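Local coordinates for protein multicopper oxidase (Uncultured bacterium, PDB 4E9X) that probably oxidises its substrates at a mononuclear copper and passes the electrons to a copper cluster between subunits, where dioxygen is reduced to water, at residues A[38-43]-A[303-308]; A[59-64]-A[91-96]; A[103-108]-A[116-121]. All blocks are in the same frame, centred on the assembly; numbering follows the deposited sequence.

Interaction 1 (A[38-43]-A[303-308]); sequences HVQEGD and QGYGMF
His38 and Tyr305 form an edge-to-face aromatic pair: the edge of the phenol ring points at one face of the imidazole, with the centroids 5.3 Å apart and the planes at 78°. The leading atom is Tyr305 CE1, which stands over the rim of the imidazole, 4.0 Å from His38 NE2. The His38 ring gets there because CG lies anti to the backbone N (chi1 -169°). Both polar ends converge on one carboxylate outside the segments, His38 NE2 bonding Asp125 OD1 and Tyr305 OH bonding Asp125 OD2, a shared anchor that probably restrains the tilt of the rings against each other. On its other nitrogen, His38 ND1 meets a water in the ring plane at 2.6 Å, and that water donates to Gly304 O.

Across the phenol, the backbone N of Gln40 lies over one face, and Gln40 CB touches Tyr305 CZ at 4.1 Å. Gln40 N itself donates to Asp43 OD2 at 2.8 Å, from above the carboxylate plane. This bond adds to the turn's own Asp43 N to Gln40 O hydrogen bond in a type II turn from Gln40 to Asp43, in which Gly42 takes the positive phi (92°) of the third position.

In the backbone, His38 N donates to Gly306 O and Gly306 N to His38 O, both at 2.9 Å. Gly306 has backbone angles that glycine adopts readily, and it brings no side chain beside the imidazole. Together these bonds make an antiparallel hydrogen-bonded pair, by which the late strand 306-308 is added as the outermost strand to a sheet of the cupredoxin-like domain.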
loop_
_atom_site.group_PDB
_atom_site.type_symbol
_atom_site.label_atom_id
_atom_site.label_comp_id
_atom_site.label_asym_id
_atom_site.label_seq_id
_atom_site.Cartn_x
_atom_site.Cartn_y
_atom_site.Cartn_z
ATOM N N HIS A 38 -16.038 -15.121 19.012
ATOM C CA HIS A 38 -16.308 -16.050 17.911
ATOM C C HIS A 38 -17.784 -16.399 17.987
ATOM O O HIS A 38 -18.236 -17.012 18.959
ATOM C CB HIS A 38 -15.392 -17.279 18.042
ATOM C CG HIS A 38 -15.396 -18.148 16.842
ATOM N ND1 HIS A 38 -14.758 -19.386 16.807
ATOM C CD2 HIS A 38 -15.896 -17.989 15.576
ATOM C CE1 HIS A 38 -14.893 -19.906 15.587
ATOM N NE2 HIS A 38 -15.574 -19.122 14.831
ATOM N N VAL A 39 -18.544 -15.995 16.985
ATOM C CA VAL A 39 -19.994 -16.196 16.963
ATOM C C VAL A 39 -20.413 -16.695 15.598
ATOM O O VAL A 39 -19.566 -16.798 14.689
ATOM C CB VAL A 39 -20.725 -14.902 17.349
ATOM C CG1 VAL A 39 -20.288 -14.390 18.729
ATOM C CG2 VAL A 39 -20.581 -13.755 16.342
ATOM N N GLN A 40 -21.702 -17.017 15.470
ATOM C CA GLN A 40 -22.268 -17.463 14.194
ATOM C C GLN A 40 -23.074 -16.367 13.524
ATOM O O GLN A 40 -23.716 -15.544 14.219
ATOM C CB GLN A 40 -23.203 -18.657 14.477
ATOM C CG GLN A 40 -23.630 -19.434 13.260
ATOM C CD GLN A 40 -24.250 -20.764 13.691
ATOM O OE1 GLN A 40 -24.791 -20.964 14.782
ATOM N NE2 GLN A 40 -24.166 -21.733 12.788
ATOM N N GLU A 41 -23.053 -16.387 12.187
ATOM C CA GLU A 41 -23.894 -15.465 11.430
ATOM C C GLU A 41 -25.321 -15.523 11.952
ATOM O O GLU A 41 -25.929 -16.585 12.181
ATOM C CB GLU A 41 -23.918 -15.926 9.985
ATOM C CG GLU A 41 -24.724 -15.061 9.049
ATOM C CD GLU A 41 -24.741 -15.573 7.609
ATOM O OE1 GLU A 41 -24.126 -16.607 7.277
ATOM O OE2 GLU A 41 -25.351 -14.872 6.769
ATOM N N GLY A 42 -25.882 -14.331 12.218
ATOM C CA GLY A 42 -27.239 -14.161 12.732
ATOM C C GLY A 42 -27.307 -14.104 14.246
ATOM O O GLY A 42 -28.389 -13.827 14.774
ATOM N N ASP A 43 -26.247 -14.380 14.996
ATOM C CA ASP A 43 -26.363 -14.305 16.442
ATOM C C ASP A 43 -26.632 -12.868 16.852
ATOM O O ASP A 43 -26.233 -11.879 16.205
ATOM C CB ASP A 43 -25.105 -14.807 17.137
ATOM C CG ASP A 43 -24.914 -16.319 17.090
ATOM O OD1 ASP A 43 -25.839 -17.095 16.787
ATOM O OD2 ASP A 43 -23.779 -16.733 17.399
ATOM N N GLN A 303 -12.641 -24.050 19.978
ATOM C CA GLN A 303 -13.353 -24.392 21.224
ATOM C C GLN A 303 -14.785 -23.920 21.285
ATOM O O GLN A 303 -15.326 -23.848 22.392
ATOM C CB GLN A 303 -12.505 -23.818 22.389
ATOM C CG GLN A 303 -11.177 -24.584 22.540
ATOM C CD GLN A 303 -10.189 -23.946 23.483
ATOM O OE1 GLN A 303 -10.532 -22.918 24.068
ATOM N NE2 GLN A 303 -8.994 -24.532 23.629
ATOM N N GLY A 304 -15.409 -23.665 20.150
ATOM C CA GLY A 304 -16.843 -23.316 20.092
ATOM C C GLY A 304 -17.045 -21.802 20.178
ATOM O O GLY A 304 -16.149 -20.947 20.294
ATOM N N TYR A 305 -18.332 -21.454 20.052
ATOM C CA TYR A 305 -18.631 -20.036 20.084
ATOM C C TYR A 305 -18.485 -19.458 21.472
ATOM O O TYR A 305 -18.721 -20.179 22.449
ATOM C CB TYR A 305 -20.061 -19.795 19.542
ATOM C CG TYR A 305 -20.137 -20.321 18.108
ATOM C CD1 TYR A 305 -19.278 -19.778 17.150
ATOM C CD2 TYR A 305 -21.014 -21.337 17.703
ATOM C CE1 TYR A 305 -19.302 -20.231 15.831
ATOM C CE2 TYR A 305 -21.047 -21.793 16.378
ATOM C CZ TYR A 305 -20.180 -21.221 15.463
ATOM O OH TYR A 305 -20.162 -21.633 14.125
ATOM N N GLY A 306 -18.136 -18.195 21.568
ATOM C CA GLY A 306 -17.982 -17.522 22.844
ATOM C C GLY A 306 -16.879 -16.486 22.808
ATOM O O GLY A 306 -16.450 -16.066 21.719
ATOM N N MET A 307 -16.427 -16.070 23.981
ATOM C CA MET A 307 -15.364 -15.078 24.120
ATOM C C MET A 307 -14.210 -15.742 24.880
ATOM O O MET A 307 -14.400 -16.390 25.942
ATOM C CB MET A 307 -15.821 -13.777 24.767
ATOM C CG MET A 307 -14.613 -12.866 25.106
ATOM S SD MET A 307 -15.201 -11.361 25.984
ATOM C CE MET A 307 -15.689 -10.397 24.610
ATOM N N PHE A 308 -12.990 -15.648 24.349
ATOM C CA PHE A 308 -11.853 -16.381 24.849
ATOM C C PHE A 308 -10.696 -15.458 25.155
ATOM O O PHE A 308 -10.170 -14.762 24.281
ATOM C CB PHE A 308 -11.341 -17.433 23.807
ATOM C CG PHE A 308 -12.409 -18.430 23.447
ATOM C CD1 PHE A 308 -12.405 -19.671 24.075
ATOM C CD2 PHE A 308 -13.376 -18.110 22.505
ATOM C CE1 PHE A 308 -13.380 -20.606 23.778
ATOM C CE2 PHE A 308 -14.366 -19.053 22.261
ATOM C CZ PHE A 308 -14.358 -20.300 22.877
HETATM O O HOH W 1 -13.895 -20.340 19.073
#

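Interaction 2 (A[59-64]-A[91-96]); sequences IHWHGV and YKFKAD. With CU (copper (II) ion), chain K; CU (copper (II) ion), chain E.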
loop_
_atom_site.group_PDB
_atom_site.type_symbol
_atom_site.label_atom_id
_atom_site.label_comp_id
_atom_site.label_asym_id
_atom_site.label_seq_id
_atom_site.Cartn_x
_atom_site.Cartn_y
_atom_site.Cartn_z
ATOM N N ILE A 59 -15.972 1.074 22.214
ATOM C CA ILE A 59 -15.594 -0.021 21.308
ATOM C C ILE A 59 -16.405 0.147 20.031
ATOM O O ILE A 59 -17.635 0.152 20.080
ATOM C CB ILE A 59 -15.830 -1.403 21.905
ATOM C CG1 ILE A 59 -15.175 -1.589 23.289
ATOM C CG2 ILE A 59 -15.294 -2.471 20.914
ATOM C CD1 ILE A 59 -15.319 -3.053 23.785
ATOM N N HIS A 60 -15.689 0.246 18.913
ATOM C CA HIS A 60 -16.251 0.134 17.583
ATOM C C HIS A 60 -16.044 -1.276 17.033
ATOM O O HIS A 60 -14.989 -1.915 17.192
ATOM C CB HIS A 60 -15.584 1.160 16.655
ATOM C CG HIS A 60 -15.891 0.895 15.207
ATOM N ND1 HIS A 60 -17.164 0.925 14.671
ATOM C CD2 HIS A 60 -15.047 0.612 14.174
ATOM C CE1 HIS A 60 -17.090 0.615 13.382
ATOM N NE2 HIS A 60 -15.809 0.448 13.046
ATOM N N TRP A 61 -17.054 -1.798 16.369
ATOM C CA TRP A 61 -17.115 -3.176 15.853
ATOM C C TRP A 61 -16.915 -3.083 14.356
ATOM O O TRP A 61 -17.836 -2.797 13.596
ATOM C CB TRP A 61 -18.460 -3.848 16.251
ATOM C CG TRP A 61 -18.643 -3.635 17.738
ATOM C CD1 TRP A 61 -19.329 -2.613 18.310
ATOM C CD2 TRP A 61 -18.145 -4.429 18.838
ATOM N NE1 TRP A 61 -19.283 -2.717 19.693
ATOM C CE2 TRP A 61 -18.566 -3.822 20.063
ATOM C CE3 TRP A 61 -17.376 -5.602 18.883
ATOM C CZ2 TRP A 61 -18.241 -4.348 21.327
ATOM C CZ3 TRP A 61 -17.066 -6.095 20.153
ATOM C CH2 TRP A 61 -17.471 -5.518 21.359
ATOM N N HIS A 62 -15.666 -3.221 13.916
ATOM C CA HIS A 62 -15.264 -2.928 12.551
ATOM C C HIS A 62 -15.724 -4.053 11.661
ATOM O O HIS A 62 -15.231 -5.161 11.718
ATOM C CB HIS A 62 -13.750 -2.685 12.537
ATOM C CG HIS A 62 -13.233 -2.315 11.158
ATOM N ND1 HIS A 62 -12.354 -1.248 10.993
ATOM C CD2 HIS A 62 -13.399 -2.854 9.903
ATOM C CE1 HIS A 62 -12.034 -1.195 9.696
ATOM N NE2 HIS A 62 -12.695 -2.154 9.039
ATOM N N GLY A 63 -16.574 -3.662 10.713
ATOM C CA GLY A 63 -17.164 -4.573 9.756
ATOM C C GLY A 63 -18.601 -4.951 10.103
ATOM O O GLY A 63 -19.323 -5.437 9.209
ATOM N N VAL A 64 -18.999 -4.664 11.353
ATOM C CA VAL A 64 -20.388 -4.925 11.744
ATOM C C VAL A 64 -21.250 -3.835 11.193
ATOM O O VAL A 64 -20.990 -2.632 11.387
ATOM C CB VAL A 64 -20.483 -4.956 13.302
ATOM C CG1 VAL A 64 -21.916 -5.025 13.795
ATOM C CG2 VAL A 64 -19.677 -6.163 13.823
ATOM N N TYR A 91 -23.162 -2.611 24.405
ATOM C CA TYR A 91 -23.319 -2.698 22.951
ATOM C C TYR A 91 -24.266 -3.851 22.607
ATOM O O TYR A 91 -24.058 -4.910 23.206
ATOM C CB TYR A 91 -21.966 -2.936 22.253
ATOM C CG TYR A 91 -21.068 -1.718 22.484
ATOM C CD1 TYR A 91 -21.212 -0.610 21.666
ATOM C CD2 TYR A 91 -20.128 -1.662 23.524
ATOM C CE1 TYR A 91 -20.438 0.545 21.791
ATOM C CE2 TYR A 91 -19.355 -0.528 23.699
ATOM C CZ TYR A 91 -19.522 0.558 22.841
ATOM O OH TYR A 91 -18.770 1.686 23.032
ATOM N N LYS A 92 -25.185 -3.650 21.667
ATOM C CA LYS A 92 -25.979 -4.751 21.131
ATOM C C LYS A 92 -26.066 -4.665 19.602
ATOM O O LYS A 92 -26.368 -3.600 19.042
ATOM C CB LYS A 92 -27.412 -4.689 21.705
ATOM C CG LYS A 92 -27.451 -4.710 23.210
ATOM C CD LYS A 92 -28.903 -4.866 23.683
ATOM C CE LYS A 92 -28.940 -5.149 25.197
ATOM N NZ LYS A 92 -30.297 -5.386 25.726
ATOM N N PHE A 93 -25.757 -5.791 18.933
ATOM C CA PHE A 93 -25.850 -5.827 17.476
ATOM C C PHE A 93 -26.132 -7.234 17.034
ATOM O O PHE A 93 -25.793 -8.176 17.765
ATOM C CB PHE A 93 -24.589 -5.266 16.791
ATOM C CG PHE A 93 -23.305 -5.954 17.219
ATOM C CD1 PHE A 93 -22.836 -7.083 16.551
ATOM C CD2 PHE A 93 -22.595 -5.452 18.289
ATOM C CE1 PHE A 93 -21.663 -7.678 16.992
ATOM C CE2 PHE A 93 -21.426 -6.037 18.715
ATOM C CZ PHE A 93 -20.941 -7.174 18.062
ATOM N N LYS A 94 -26.717 -7.388 15.855
ATOM C CA LYS A 94 -26.824 -8.699 15.255
ATOM C C LYS A 94 -25.628 -8.886 14.337
ATOM O O LYS A 94 -25.231 -8.019 13.568
ATOM C CB LYS A 94 -28.115 -8.857 14.429
ATOM C CG LYS A 94 -28.366 -10.211 13.752
ATOM C CD LYS A 94 -29.686 -10.203 13.028
ATOM C CE LYS A 94 -30.843 -10.298 13.999
ATOM N NZ LYS A 94 -31.007 -11.707 14.491
ATOM N N ALA A 95 -25.057 -10.119 14.423
ATOM C CA ALA A 95 -23.914 -10.469 13.617
ATOM C C ALA A 95 -24.348 -10.927 12.225
ATOM O O ALA A 95 -24.140 -12.100 11.887
ATOM C CB ALA A 95 -23.158 -11.594 14.345
ATOM N N ASP A 96 -24.917 -10.025 11.434
ATOM C CA ASP A 96 -25.430 -10.421 10.133
ATOM C C ASP A 96 -24.343 -10.290 9.087
ATOM O O ASP A 96 -24.545 -10.762 7.974
ATOM C CB ASP A 96 -26.674 -9.662 9.712
ATOM C CG ASP A 96 -26.638 -8.181 9.841
ATOM O OD1 ASP A 96 -25.575 -7.566 10.006
ATOM O OD2 ASP A 96 -27.754 -7.592 9.782
HETATM CU CU CU K . -15.291 0.600 11.266
HETATM CU CU CU E . -11.563 -0.081 12.291
#
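Ile59 and Tyr91 keep their CA atoms 8.3 Å apart, and Val64 and Ala95 theirs 6.8 Å, too wide for a backbone ladder, so the strands 60-62 and 88-94, which belong to different sheets, meet through side chains. Trp61 is the centre of the contact. Phe93 CE2 presses on one face of the indole, close over its middle and 3.7 Å from Trp61 CD2, while Ile59 CG2 lies on the opposite face. The Trp61 and Phe93 rings are inclined, their planes 42° apart. Phe93 reaches this place with CG between the backbone N and the carbonyl carbon (chi1 56°), a crowded position that swings the ring toward the indole.

The pyrrole edge of Trp61 points into the face of Tyr91 in an edge-to-face pair, with Trp61 NE1 3.5 Å from Tyr91 CG. Beyond the ring, Tyr91 OH accepts the backbone N-H of Ile59 at 3.0 Å, almost straight at 175°, and also bonds Gln80 OE1. Tyrosine suits the site because its ring offers a face to the indole edge while its hydroxyl accepts a buried main-chain N-H. Val64, delivered by the type II turn that passes through Gly63, adds CG1 at 3.6 Å from Phe93 CD1.

Strand alternation sends His60 and His62 the other way. His60 NE2 binds one copper and His62 ND1 a second, each at 1.9 Å; His204 and His254 of a neighbouring subunit bind these same coppers, respectively. The second nitrogens are engaged too, His60 ND1 with Asp73 O and His62 NE2 with Asp227 of the neighbouring subunit. Each imidazole is thus gripped at both nitrogens, by a copper and by a hydrogen-bond partner.

Interaction 3 (A[103-108]-A[116-121]); sequences YHCHVN and RGMWGP. With CU (copper (II) ion), chain D; CU (copper (II) ion), chain E; CU (copper (II) ion), chain J.
Cys105 and Met118 meet at one copper, which Cys105 SG binds at 2.2 Å and Met118 SD at a longer 2.8 Å; His57 and His112 complete the site. The ligand set is that of a type 1 copper, with methionine as the distant axial ligand. Beside the metal, Cys105 CB packs 3.7 Å from Met118 SD. With SG anti to the backbone N (chi1 -173°), the thiolate is directed to the copper on the Met118 side; SG also accepts the N-H of Val107.

Behind the ligands, the main chain holds them in step: Cys105 N donates to Met118 O at 3.1 Å. His104, whose NE2 binds a second copper, is aimed by its other nitrogen, since ND1 donates to Cys105 O at 2.8 Å in the plane of the ring. His106 NE2 binds a third copper, shared with His206 and His252 of a neighbouring subunit.

Farther out, Tyr103 and Gly120 form an antiparallel hydrogen-bonded pair. The phenol folds back over the opposite strand in a CH-pi contact, Gly120 CA lying 3.9 Å from the Tyr103 ring centroid; a residue without a side chain lets the ring lie this close. Tyr103 OH is then anchored on Pro35 O.

The His-Cys-His order thus links a sulfur-ligated copper through few bonds to two further coppers, consistent with the electron-transfer path of multicopper oxidases.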
loop_
_atom_site.group_PDB
_atom_site.type_symbol
_atom_site.label_atom_id
_atom_site.label_comp_id
_atom_site.label_asym_id
_atom_site.label_seq_id
_atom_site.Cartn_x
_atom_site.Cartn_y
_atom_site.Cartn_z
ATOM N N TYR A 103 -12.506 -5.490 16.452
ATOM C CA TYR A 103 -13.123 -4.465 17.288
ATOM C C TYR A 103 -11.957 -3.640 17.842
ATOM O O TYR A 103 -10.838 -4.155 18.039
ATOM C CB TYR A 103 -14.070 -5.049 18.377
ATOM C CG TYR A 103 -13.318 -5.923 19.376
ATOM C CD1 TYR A 103 -12.723 -5.387 20.515
ATOM C CD2 TYR A 103 -13.209 -7.294 19.160
ATOM C CE1 TYR A 103 -12.036 -6.192 21.420
ATOM C CE2 TYR A 103 -12.511 -8.133 20.053
ATOM C CZ TYR A 103 -11.943 -7.563 21.149
ATOM O OH TYR A 103 -11.236 -8.327 22.075
ATOM N N HIS A 104 -12.200 -2.362 18.138
ATOM C CA HIS A 104 -11.125 -1.516 18.629
ATOM C C HIS A 104 -11.697 -0.241 19.244
ATOM O O HIS A 104 -12.826 0.146 18.884
ATOM C CB HIS A 104 -10.131 -1.133 17.516
ATOM C CG HIS A 104 -10.662 -0.447 16.289
ATOM N ND1 HIS A 104 -10.969 0.885 16.222
ATOM C CD2 HIS A 104 -10.934 -0.954 15.061
ATOM C CE1 HIS A 104 -11.412 1.171 14.982
ATOM N NE2 HIS A 104 -11.384 0.076 14.247
ATOM N N CYS A 105 -10.923 0.417 20.084
ATOM C CA CYS A 105 -11.409 1.712 20.601
ATOM C C CYS A 105 -11.574 2.685 19.448
ATOM O O CYS A 105 -10.867 2.614 18.448
ATOM C CB CYS A 105 -10.374 2.221 21.623
ATOM S SG CYS A 105 -10.958 3.707 22.476
ATOM N N HIS A 106 -12.478 3.655 19.613
ATOM C CA HIS A 106 -12.604 4.731 18.642
ATOM C C HIS A 106 -12.470 6.124 19.266
ATOM O O HIS A 106 -12.884 7.116 18.665
ATOM C CB HIS A 106 -13.928 4.594 17.860
ATOM C CG HIS A 106 -13.801 4.880 16.400
ATOM N ND1 HIS A 106 -13.568 6.149 15.928
ATOM C CD2 HIS A 106 -13.896 4.082 15.308
ATOM C CE1 HIS A 106 -13.501 6.107 14.615
ATOM N NE2 HIS A 106 -13.702 4.873 14.195
ATOM N N VAL A 107 -11.863 6.207 20.448
ATOM C CA VAL A 107 -11.475 7.431 21.105
ATOM C C VAL A 107 -9.940 7.605 20.894
ATOM O O VAL A 107 -9.186 6.630 21.090
ATOM C CB VAL A 107 -11.759 7.379 22.611
ATOM C CG1 VAL A 107 -11.150 8.612 23.288
ATOM C CG2 VAL A 107 -13.236 7.253 22.915
ATOM N N ASN A 108 -9.533 8.805 20.564
ATOM C CA ASN A 108 -8.098 9.092 20.478
ATOM C C ASN A 108 -7.358 8.032 19.671
ATOM O O ASN A 108 -6.328 7.484 20.087
ATOM C CB ASN A 108 -7.571 9.186 21.930
ATOM C CG ASN A 108 -7.953 10.478 22.646
ATOM O OD1 ASN A 108 -8.321 11.459 21.956
ATOM N ND2 ASN A 108 -7.891 10.650 23.979
ATOM N N ARG A 116 -1.687 1.607 21.917
ATOM C CA ARG A 116 -2.106 1.143 23.234
ATOM C C ARG A 116 -2.865 -0.169 23.165
ATOM O O ARG A 116 -3.447 -0.592 24.161
ATOM C CB ARG A 116 -2.935 2.206 23.972
ATOM C CG ARG A 116 -2.188 3.511 24.189
ATOM C CD ARG A 116 -0.957 3.404 25.099
ATOM N NE ARG A 116 -0.260 4.718 24.993
ATOM C CZ ARG A 116 1.018 4.861 25.279
ATOM N NH1 ARG A 116 1.785 3.862 25.775
ATOM N NH2 ARG A 116 1.587 6.059 25.083
ATOM N N GLY A 117 -2.797 -0.863 22.037
ATOM C CA GLY A 117 -3.242 -2.231 21.968
ATOM C C GLY A 117 -4.737 -2.424 22.089
ATOM O O GLY A 117 -5.183 -3.515 22.402
ATOM N N MET A 118 -5.536 -1.363 21.806
ATOM C CA MET A 118 -6.998 -1.478 22.012
ATOM C C MET A 118 -7.694 -2.077 20.815
ATOM O O MET A 118 -8.456 -1.425 20.084
ATOM C CB MET A 118 -7.560 -0.067 22.294
ATOM C CG MET A 118 -6.859 0.563 23.530
ATOM S SD MET A 118 -7.948 1.776 24.325
ATOM C CE MET A 118 -9.245 0.715 24.995
ATOM N N TRP A 119 -7.503 -3.403 20.643
ATOM C CA TRP A 119 -8.103 -4.078 19.494
ATOM C C TRP A 119 -8.067 -5.577 19.736
ATOM O O TRP A 119 -7.249 -6.110 20.525
ATOM C CB TRP A 119 -7.303 -3.763 18.213
ATOM C CG TRP A 119 -5.814 -3.620 18.314
ATOM C CD1 TRP A 119 -5.111 -2.455 18.398
ATOM C CD2 TRP A 119 -4.848 -4.685 18.335
ATOM N NE1 TRP A 119 -3.773 -2.721 18.471
ATOM C CE2 TRP A 119 -3.550 -4.088 18.426
ATOM C CE3 TRP A 119 -4.955 -6.098 18.252
ATOM C CZ2 TRP A 119 -2.350 -4.834 18.466
ATOM C CZ3 TRP A 119 -3.768 -6.842 18.292
ATOM C CH2 TRP A 119 -2.522 -6.211 18.388
ATOM N N GLY A 120 -8.968 -6.272 19.069
ATOM C CA GLY A 120 -9.029 -7.722 19.113
ATOM C C GLY A 120 -9.893 -8.219 17.973
ATOM O O GLY A 120 -10.470 -7.438 17.237
ATOM N N PRO A 121 -9.901 -9.555 17.777
ATOM C CA PRO A 121 -10.592 -10.157 16.639
ATOM C C PRO A 121 -12.033 -10.567 16.918
ATOM O O PRO A 121 -12.318 -11.044 18.032
ATOM C CB PRO A 121 -9.712 -11.403 16.336
ATOM C CG PRO A 121 -9.255 -11.820 17.752
ATOM C CD PRO A 121 -9.115 -10.536 18.577
HETATM CU CU CU D . -9.423 4.100 24.023
HETATM CU CU CU E . -11.563 -0.081 12.291
HETATM CU CU CU J . -13.775 4.249 12.231
#

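How the interactions relate
From the N terminus, residues 38-43 come first, but interaction 1 closes only when 303-308 returns some 260 residues later, so both other contacts are nested in its loop. Interaction 2 closes a much shorter loop between 59-64 and 91-96; interaction 3 follows in series, spanning the helix 109-115. None cross. The strands 60-62, 101-104, 119-125, 36-40 and 306-308 lie side by side in one sheet, which all three contacts reach, while interaction 2 also joins it to the sheet containing 88-94. Asp43 O and Gly42 N probably hydrogen-bond with Ala95 N and O, respectively, linking interactions 1 and 2; interactions 2 and 3 share a copper and adjoin a neighbouring subunit.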